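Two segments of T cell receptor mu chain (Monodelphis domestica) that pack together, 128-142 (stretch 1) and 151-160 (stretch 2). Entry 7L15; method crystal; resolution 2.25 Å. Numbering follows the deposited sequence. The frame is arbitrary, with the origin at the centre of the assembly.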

ATOM      1  N   VAL A 128      11.535   6.693   3.163  1.00 45.10           N
ATOM      2  CA  VAL A 128      12.363   6.469   4.335  1.00 39.60           C
ATOM      3  C   VAL A 128      13.153   5.193   4.096  1.00 47.48           C
ATOM      4  O   VAL A 128      12.597   4.168   3.677  1.00 43.97           O
ATOM      5  N   GLU A 129      14.447   5.253   4.328  1.00 43.48           N
ATOM      6  CA  GLU A 129      15.295   4.086   4.163  1.00 48.27           C
ATOM      7  C   GLU A 129      16.089   3.889   5.440  1.00 43.98           C
ATOM      8  O   GLU A 129      16.178   4.803   6.264  1.00 43.41           O
ATOM      9  N   PRO A 130      16.612   2.689   5.669  1.00 42.38           N
ATOM     10  CA  PRO A 130      17.332   2.439   6.919  1.00 44.29           C
ATOM     11  C   PRO A 130      18.539   3.348   7.068  1.00 46.67           C
ATOM     12  O   PRO A 130      19.164   3.768   6.090  1.00 43.54           O
ATOM     13  N   ARG A 131      18.857   3.671   8.313  1.00 41.01           N
ATOM     14  CA  ARG A 131      20.036   4.476   8.543  1.00 51.52           C
ATOM     15  C   ARG A 131      21.272   3.610   8.317  1.00 45.11           C
ATOM     16  O   ARG A 131      21.258   2.415   8.630  1.00 43.04           O
ATOM     17  N   PRO A 132      22.323   4.160   7.707  1.00 43.44           N
ATOM     18  CA  PRO A 132      23.519   3.361   7.441  1.00 44.68           C
ATOM     19  C   PRO A 132      24.117   2.818   8.729  1.00 42.38           C
ATOM     20  O   PRO A 132      23.970   3.391   9.814  1.00 49.39           O
ATOM     21  N   ALA A 133      24.751   1.665   8.600  1.00 36.65           N
ATOM     22  CA  ALA A 133      25.404   1.005   9.716  1.00 38.22           C
ATOM     23  C   ALA A 133      26.432   0.069   9.111  1.00 41.65           C
ATOM     24  O   ALA A 133      26.593   0.018   7.887  1.00 42.56           O
ATOM     25  N   ALA A 134      27.138  -0.657   9.970  1.00 35.23           N
ATOM     26  CA  ALA A 134      28.289  -1.423   9.511  1.00 31.49           C
ATOM     27  C   ALA A 134      27.875  -2.391   8.404  1.00 43.01           C
ATOM     28  O   ALA A 134      26.790  -2.976   8.464  1.00 41.11           O
ATOM     29  N   PRO A 135      28.712  -2.574   7.385  1.00 51.72           N
ATOM     30  CA  PRO A 135      28.412  -3.555   6.334  1.00 53.50           C
ATOM     31  C   PRO A 135      28.177  -4.931   6.928  1.00 47.86           C
ATOM     32  O   PRO A 135      28.780  -5.303   7.929  1.00 41.55           O
ATOM     33  N   LEU A 136      27.276  -5.682   6.302  1.00 47.03           N
ATOM     34  CA  LEU A 136      26.820  -6.958   6.837  1.00 46.73           C
ATOM     35  C   LEU A 136      26.658  -7.934   5.680  1.00 42.88           C
ATOM     36  O   LEU A 136      25.817  -7.723   4.801  1.00 42.16           O
ATOM     37  N   SER A 137      27.473  -8.975   5.652  1.00 43.92           N
ATOM     38  CA  SER A 137      27.348  -9.965   4.590  1.00 47.07           C
ATOM     39  C   SER A 137      26.111 -10.826   4.828  1.00 45.60           C
ATOM     40  O   SER A 137      25.809 -11.158   5.973  1.00 42.62           O
ATOM     41  N   PRO A 138      25.387 -11.197   3.776  1.00 44.91           N
ATOM     42  CA  PRO A 138      24.211 -12.054   3.951  1.00 44.91           C
ATOM     43  C   PRO A 138      24.589 -13.510   4.150  1.00 43.65           C
ATOM     44  O   PRO A 138      25.703 -13.948   3.836  1.00 44.81           O
ATOM     45  N   SER A 139      23.631 -14.257   4.688  1.00 41.28           N
ATOM     46  CA  SER A 139      23.631 -15.710   4.600  1.00 47.68           C
ATOM     47  C   SER A 139      22.685 -16.127   3.480  1.00 47.13           C
ATOM     48  O   SER A 139      21.799 -15.367   3.083  1.00 37.06           O
ATOM     49  N   VAL A 140      22.902 -17.333   2.946  1.00 37.76           N
ATOM     50  CA  VAL A 140      22.211 -17.777   1.742  1.00 39.36           C
ATOM     51  C   VAL A 140      21.633 -19.169   1.974  1.00 38.19           C
ATOM     52  O   VAL A 140      22.355 -20.089   2.367  1.00 48.53           O
ATOM     53  N   PHE A 141      20.338 -19.328   1.702  1.00 39.39           N
ATOM     54  CA  PHE A 141      19.656 -20.599   1.900  1.00 37.72           C
ATOM     55  C   PHE A 141      18.864 -20.947   0.659  1.00 43.44           C
ATOM     56  O   PHE A 141      18.153 -20.092   0.121  1.00 47.34           O
ATOM     57  N   LEU A 142      18.972 -22.203   0.221  1.00 41.76           N
ATOM     58  CA  LEU A 142      18.147 -22.720  -0.862  1.00 45.13           C
ATOM     59  C   LEU A 142      16.910 -23.395  -0.290  1.00 52.85           C
ATOM     60  O   LEU A 142      16.993 -24.125   0.703  1.00 52.36           O
ATOM     61  N   CYS A 151      15.751 -18.810  -3.462  1.00 45.64           N
ATOM     62  CA  CYS A 151      17.020 -18.551  -2.811  1.00 48.91           C
ATOM     63  C   CYS A 151      16.782 -17.448  -1.784  1.00 37.16           C
ATOM     64  O   CYS A 151      16.422 -16.331  -2.148  1.00 39.47           O
ATOM     65  N   LEU A 152      16.953 -17.769  -0.505  1.00 40.43           N
ATOM     66  CA  LEU A 152      16.660 -16.849   0.587  1.00 38.89           C
ATOM     67  C   LEU A 152      17.955 -16.192   1.043  1.00 41.70           C
ATOM     68  O   LEU A 152      18.912 -16.883   1.404  1.00 47.65           O
ATOM     69  N   ILE A 153      17.974 -14.864   1.056  1.00 44.15           N
ATOM     70  CA  ILE A 153      19.179 -14.086   1.312  1.00 42.76           C
ATOM     71  C   ILE A 153      18.885 -13.144   2.479  1.00 43.88           C
ATOM     72  O   ILE A 153      18.113 -12.188   2.321  1.00 38.83           O
ATOM     73  N   ARG A 154      19.501 -13.390   3.643  1.00 41.30           N
ATOM     74  CA  ARG A 154      19.046 -12.764   4.888  1.00 42.94           C
ATOM     75  C   ARG A 154      20.063 -11.808   5.488  1.00 49.10           C
ATOM     76  O   ARG A 154      21.219 -12.170   5.723  1.00 47.40           O
ATOM     77  N   ASN A 155      19.601 -10.592   5.762  1.00 58.12           N
ATOM     78  CA  ASN A 155      20.286  -9.651   6.631  1.00 55.83           C
ATOM     79  C   ASN A 155      21.633  -9.263   6.033  1.00 45.61           C
ATOM     80  O   ASN A 155      22.694  -9.799   6.382  1.00 49.98           O
ATOM     81  N   PHE A 156      21.570  -8.340   5.085  1.00 37.13           N
ATOM     82  CA  PHE A 156      22.750  -7.736   4.508  1.00 39.96           C
ATOM     83  C   PHE A 156      22.576  -6.231   4.489  1.00 42.22           C
ATOM     84  O   PHE A 156      21.463  -5.710   4.534  1.00 46.76           O
ATOM     85  N   TYR A 157      23.700  -5.537   4.429  1.00 41.93           N
ATOM     86  CA  TYR A 157      23.694  -4.113   4.328  1.00 33.51           C
ATOM     87  C   TYR A 157      25.051  -3.792   3.716  1.00 38.67           C
ATOM     88  O   TYR A 157      26.048  -4.409   4.121  1.00 39.76           O
ATOM     89  N   PRO A 158      25.134  -2.859   2.748  1.00 38.01           N
ATOM     90  CA  PRO A 158      24.045  -2.117   2.101  1.00 38.93           C
ATOM     91  C   PRO A 158      23.243  -3.000   1.118  1.00 41.25           C
ATOM     92  O   PRO A 158      23.552  -4.188   0.943  1.00 38.75           O
ATOM     93  N   LYS A 159      22.249  -2.405   0.453  1.00 43.36           N
ATOM     94  CA  LYS A 159      21.256  -3.173  -0.297  1.00 42.47           C
ATOM     95  C   LYS A 159      21.773  -3.692  -1.632  1.00 43.97           C
ATOM     96  O   LYS A 159      21.188  -4.636  -2.167  1.00 44.05           O
ATOM     97  N   GLU A 160      22.818  -3.091  -2.199  1.00 37.00           N
ATOM     98  CA  GLU A 160      23.295  -3.523  -3.508  1.00 41.19           C
ATOM     99  C   GLU A 160      23.853  -4.944  -3.414  1.00 47.67           C
ATOM    100  O   GLU A 160      24.716  -5.233  -2.570  1.00 42.64           O
TER

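Packing of side chains between segments 128-142 and 151-160 of the T cell receptor mu chain. Strands 139-142 and 151-154 run antiparallel, and paired backbone hydrogen bonds at Ser139/Arg154 and Phe141/Leu152 fix which side chains become neighbours; together the two stretches bury 835 Å². Val140, Leu142, Cys151 and Ile153 lie on one face of this sheet, Ser139, Phe141, Leu152 and Arg154 on the other. On the first face Val140 (chi1 t) sets its CG1 3.7 Å from SG of Cys151, whose chi1 is also t and whose sulfur is bonded covalently elsewhere in the structure. Leu142 (m, t) brings its end nearer the partner strand, with CD2 4.5 Å from Cys151 CB. Ile153 (m, t) offers its CG2 to Pro138 CB at 3.5 Å, a close fit just before strand 139-142 begins. On the other face Phe141 takes chi1 m with chi2 -83°, which carries the ring alongside its neighbours: CD2 is 4.1 Å from Leu152 CG (Leu152 is t, p), and CE2 is 4.3 Å from Arg154 CG, which lies at the ring edge. Arg154 thus lends its aliphatic part to an apolar contact, while off-well chi2 and chi3 place its head group beside Asn155; NE and NH1 of Arg154 make weak hydrogen bonds to Asn155 OD1 at 3.3 and 3.0 Å. Ser139 (p) satisfies its OG elsewhere in the structure. Beyond the corner at Asn155, Phe156 (p, chi2 -83°) leads its ring away from stretch 1, but its CB still rests 3.6 Å from Pro138 CD. A single antiparallel bridge then joins Leu136 to Tyr157: Leu136 N donates to Tyr157 O at 2.8 Å, and Tyr157 N to Leu136 O at 3.1 Å. Leu136 (t, p) points toward stretch 2, its CB 4.3 Å from Tyr157 CB and its CG 3.6 Å from Asn155 O. Tyr157, with the largest covered area of any residue here, has chi1 t and chi2 82°; this extended conformation sends the ring along the proline-rich loop. Ala133 O lies 3.4 Å from Tyr157 CD2, and at the ring's far end Tyr157 OH comes within 3.1 Å of Pro132 CA and 3.5 Å of Pro132 CB, close packing rather than a polar pairing. Lys159 starts away from stretch 1, yet its chain (p, t, then off-well chi3 and chi4) swings back so that NZ forms a long salt bridge, 3.7 Å, with OE2 of Glu129, whose CA-to-CB bond points toward stretch 2 and whose chi1 and chi2 are p and t.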

ATOM      1  CB  VAL A 128      11.520   6.376   5.616  1.00 40.33           C
ATOM      2  CG1 VAL A 128      12.438   6.222   6.853  1.00 38.17           C
ATOM      3  CG2 VAL A 128      10.649   7.641   5.771  1.00 39.22           C
ATOM      4  CB  GLU A 129      16.217   4.237   2.949  1.00 44.90           C
ATOM      5  CG  GLU A 129      17.261   5.299   3.096  1.00 53.56           C
ATOM      6  CD  GLU A 129      18.044   5.496   1.807  1.00 62.29           C
ATOM      7  OE1 GLU A 129      18.950   6.362   1.805  1.00 51.76           O
ATOM      8  OE2 GLU A 129      17.740   4.784   0.807  1.00 64.45           O
ATOM      9  CB  PRO A 130      17.759   0.969   6.808  1.00 40.01           C
ATOM     10  CG  PRO A 130      17.272   0.483   5.472  1.00 44.96           C
ATOM     11  CD  PRO A 130      16.267   1.443   4.966  1.00 39.88           C
ATOM     12  CB  ARG A 131      20.023   5.101   9.937  1.00 50.28           C
ATOM     13  CG  ARG A 131      20.688   4.332  11.012  1.00 61.41           C
ATOM     14  CD  ARG A 131      19.704   4.068  12.135  1.00 72.81           C
ATOM     15  NE  ARG A 131      19.490   5.233  12.985  1.00 78.42           N
ATOM     16  CZ  ARG A 131      18.379   5.438  13.687  1.00 81.69           C
ATOM     17  NH1 ARG A 131      17.380   4.567  13.612  1.00 76.68           N
ATOM     18  NH2 ARG A 131      18.259   6.521  14.451  1.00 82.15           N
ATOM     19  CB  PRO A 132      24.459   4.356   6.751  1.00 52.03           C
ATOM     20  CG  PRO A 132      23.528   5.355   6.111  1.00 46.62           C
ATOM     21  CD  PRO A 132      22.445   5.515   7.148  1.00 43.59           C
ATOM     22  CB  ALA A 133      24.384   0.295  10.610  1.00 43.25           C
ATOM     23  CB  ALA A 134      28.933  -2.197  10.666  1.00 33.53           C
ATOM     24  CB  PRO A 135      29.677  -3.536   5.469  1.00 54.70           C
ATOM     25  CG  PRO A 135      30.759  -3.080   6.426  1.00 55.33           C
ATOM     26  CD  PRO A 135      30.076  -2.027   7.256  1.00 51.07           C
ATOM     27  CB  LEU A 136      25.494  -6.775   7.591  1.00 49.44           C
ATOM     28  CG  LEU A 136      24.965  -7.915   8.454  1.00 51.50           C
ATOM     29  CD1 LEU A 136      25.975  -8.247   9.535  1.00 45.13           C
ATOM     30  CD2 LEU A 136      23.620  -7.558   9.086  1.00 56.84           C
ATOM     31  CB  SER A 137      28.576 -10.866   4.535  1.00 43.37           C
ATOM     32  OG  SER A 137      29.736 -10.119   4.239  1.00 52.04           O
ATOM     33  CB  PRO A 138      23.457 -11.883   2.631  1.00 42.96           C
ATOM     34  CG  PRO A 138      24.553 -11.632   1.619  1.00 39.85           C
ATOM     35  CD  PRO A 138      25.548 -10.760   2.375  1.00 41.24           C
ATOM     36  CB  SER A 139      23.207 -16.349   5.929  1.00 52.38           C
ATOM     37  OG  SER A 139      22.163 -15.604   6.531  1.00 67.36           O
ATOM     38  CB  VAL A 140      23.153 -17.769   0.522  1.00 47.69           C
ATOM     39  CG1 VAL A 140      22.435 -18.255  -0.712  1.00 42.88           C
ATOM     40  CG2 VAL A 140      23.706 -16.361   0.300  1.00 46.81           C
ATOM     41  CB  PHE A 141      18.726 -20.531   3.109  1.00 42.69           C
ATOM     42  CG  PHE A 141      19.399 -20.003   4.329  1.00 45.21           C
ATOM     43  CD1 PHE A 141      20.165 -20.843   5.131  1.00 44.45           C
ATOM     44  CD2 PHE A 141      19.301 -18.668   4.664  1.00 37.10           C
ATOM     45  CE1 PHE A 141      20.825 -20.342   6.264  1.00 44.62           C
ATOM     46  CE2 PHE A 141      19.944 -18.166   5.805  1.00 47.78           C
ATOM     47  CZ  PHE A 141      20.704 -19.008   6.604  1.00 40.04           C
ATOM     48  CB  LEU A 142      18.926 -23.722  -1.715  1.00 46.02           C
ATOM     49  CG  LEU A 142      19.923 -23.208  -2.747  1.00 57.56           C
ATOM     50  CD1 LEU A 142      20.743 -24.379  -3.275  1.00 60.90           C
ATOM     51  CD2 LEU A 142      19.169 -22.534  -3.871  1.00 64.76           C
ATOM     52  CB  CYS A 151      18.080 -18.170  -3.848  1.00 53.70           C
ATOM     53  SG  CYS A 151      19.613 -17.759  -3.114  1.00 58.28           S
ATOM     54  CB  LEU A 152      15.992 -17.590   1.743  1.00 41.66           C
ATOM     55  CG  LEU A 152      15.981 -16.915   3.108  1.00 44.25           C
ATOM     56  CD1 LEU A 152      15.230 -15.625   3.033  1.00 45.48           C
ATOM     57  CD2 LEU A 152      15.300 -17.857   4.113  1.00 45.51           C
ATOM     58  CB  ILE A 153      19.601 -13.314   0.059  1.00 38.13           C
ATOM     59  CG1 ILE A 153      19.754 -14.298  -1.100  1.00 36.53           C
ATOM     60  CG2 ILE A 153      20.909 -12.534   0.313  1.00 36.40           C
ATOM     61  CD1 ILE A 153      19.708 -13.625  -2.463  1.00 40.67           C
ATOM     62  CB  ARG A 154      18.681 -13.809   5.939  1.00 45.15           C
ATOM     63  CG  ARG A 154      17.490 -14.624   5.545  1.00 53.50           C
ATOM     64  CD  ARG A 154      16.520 -14.912   6.679  1.00 48.63           C
ATOM     65  NE  ARG A 154      16.758 -14.137   7.886  1.00 45.72           N
ATOM     66  CZ  ARG A 154      16.824 -14.659   9.104  1.00 43.62           C
ATOM     67  NH1 ARG A 154      17.033 -13.873  10.143  1.00 50.37           N
ATOM     68  NH2 ARG A 154      16.654 -15.968   9.289  1.00 34.85           N
ATOM     69  CB  ASN A 155      20.375 -10.240   8.039  1.00 55.33           C
ATOM     70  CG  ASN A 155      18.993 -10.647   8.569  1.00 58.58           C
ATOM     71  OD1 ASN A 155      18.788 -11.779   9.018  1.00 66.92           O
ATOM     72  ND2 ASN A 155      18.038  -9.729   8.489  1.00 48.08           N
ATOM     73  CB  PHE A 156      23.028  -8.263   3.099  1.00 33.69           C
ATOM     74  CG  PHE A 156      21.855  -8.199   2.166  1.00 32.78           C
ATOM     75  CD1 PHE A 156      20.889  -9.197   2.179  1.00 34.67           C
ATOM     76  CD2 PHE A 156      21.738  -7.167   1.248  1.00 32.47           C
ATOM     77  CE1 PHE A 156      19.818  -9.152   1.304  1.00 34.94           C
ATOM     78  CE2 PHE A 156      20.670  -7.113   0.365  1.00 37.90           C
ATOM     79  CZ  PHE A 156      19.704  -8.104   0.397  1.00 40.84           C
ATOM     80  CB  TYR A 157      23.519  -3.414   5.683  1.00 32.88           C
ATOM     81  CG  TYR A 157      23.365  -1.931   5.452  1.00 46.61           C
ATOM     82  CD1 TYR A 157      22.124  -1.396   5.108  1.00 42.05           C
ATOM     83  CD2 TYR A 157      24.467  -1.077   5.487  1.00 37.51           C
ATOM     84  CE1 TYR A 157      21.971  -0.041   4.832  1.00 39.02           C
ATOM     85  CE2 TYR A 157      24.320   0.304   5.210  1.00 40.04           C
ATOM     86  CZ  TYR A 157      23.064   0.802   4.888  1.00 40.37           C
ATOM     87  OH  TYR A 157      22.893   2.141   4.612  1.00 48.89           O
ATOM     88  CB  PRO A 158      24.789  -0.987   1.357  1.00 36.46           C
ATOM     89  CG  PRO A 158      26.112  -1.625   0.984  1.00 46.30           C
ATOM     90  CD  PRO A 158      26.444  -2.548   2.140  1.00 44.95           C
ATOM     91  CB  LYS A 159      19.993  -2.324  -0.557  1.00 45.49           C
ATOM     92  CG  LYS A 159      20.172  -1.279  -1.649  1.00 39.82           C
ATOM     93  CD  LYS A 159      19.005  -0.305  -1.742  1.00 55.87           C
ATOM     94  CE  LYS A 159      19.286   0.958  -0.955  1.00 67.14           C
ATOM     95  NZ  LYS A 159      18.739   2.181  -1.614  1.00 69.83           N
ATOM     96  CB  GLU A 160      24.356  -2.559  -4.048  1.00 44.24           C
ATOM     97  CG  GLU A 160      23.827  -1.163  -4.375  1.00 58.47           C
ATOM     98  CD  GLU A 160      23.601  -0.307  -3.134  1.00 60.95           C
ATOM     99  OE1 GLU A 160      24.228  -0.597  -2.099  1.00 57.43           O
ATOM    100  OE2 GLU A 160      22.792   0.648  -3.199  1.00 65.17           O
TER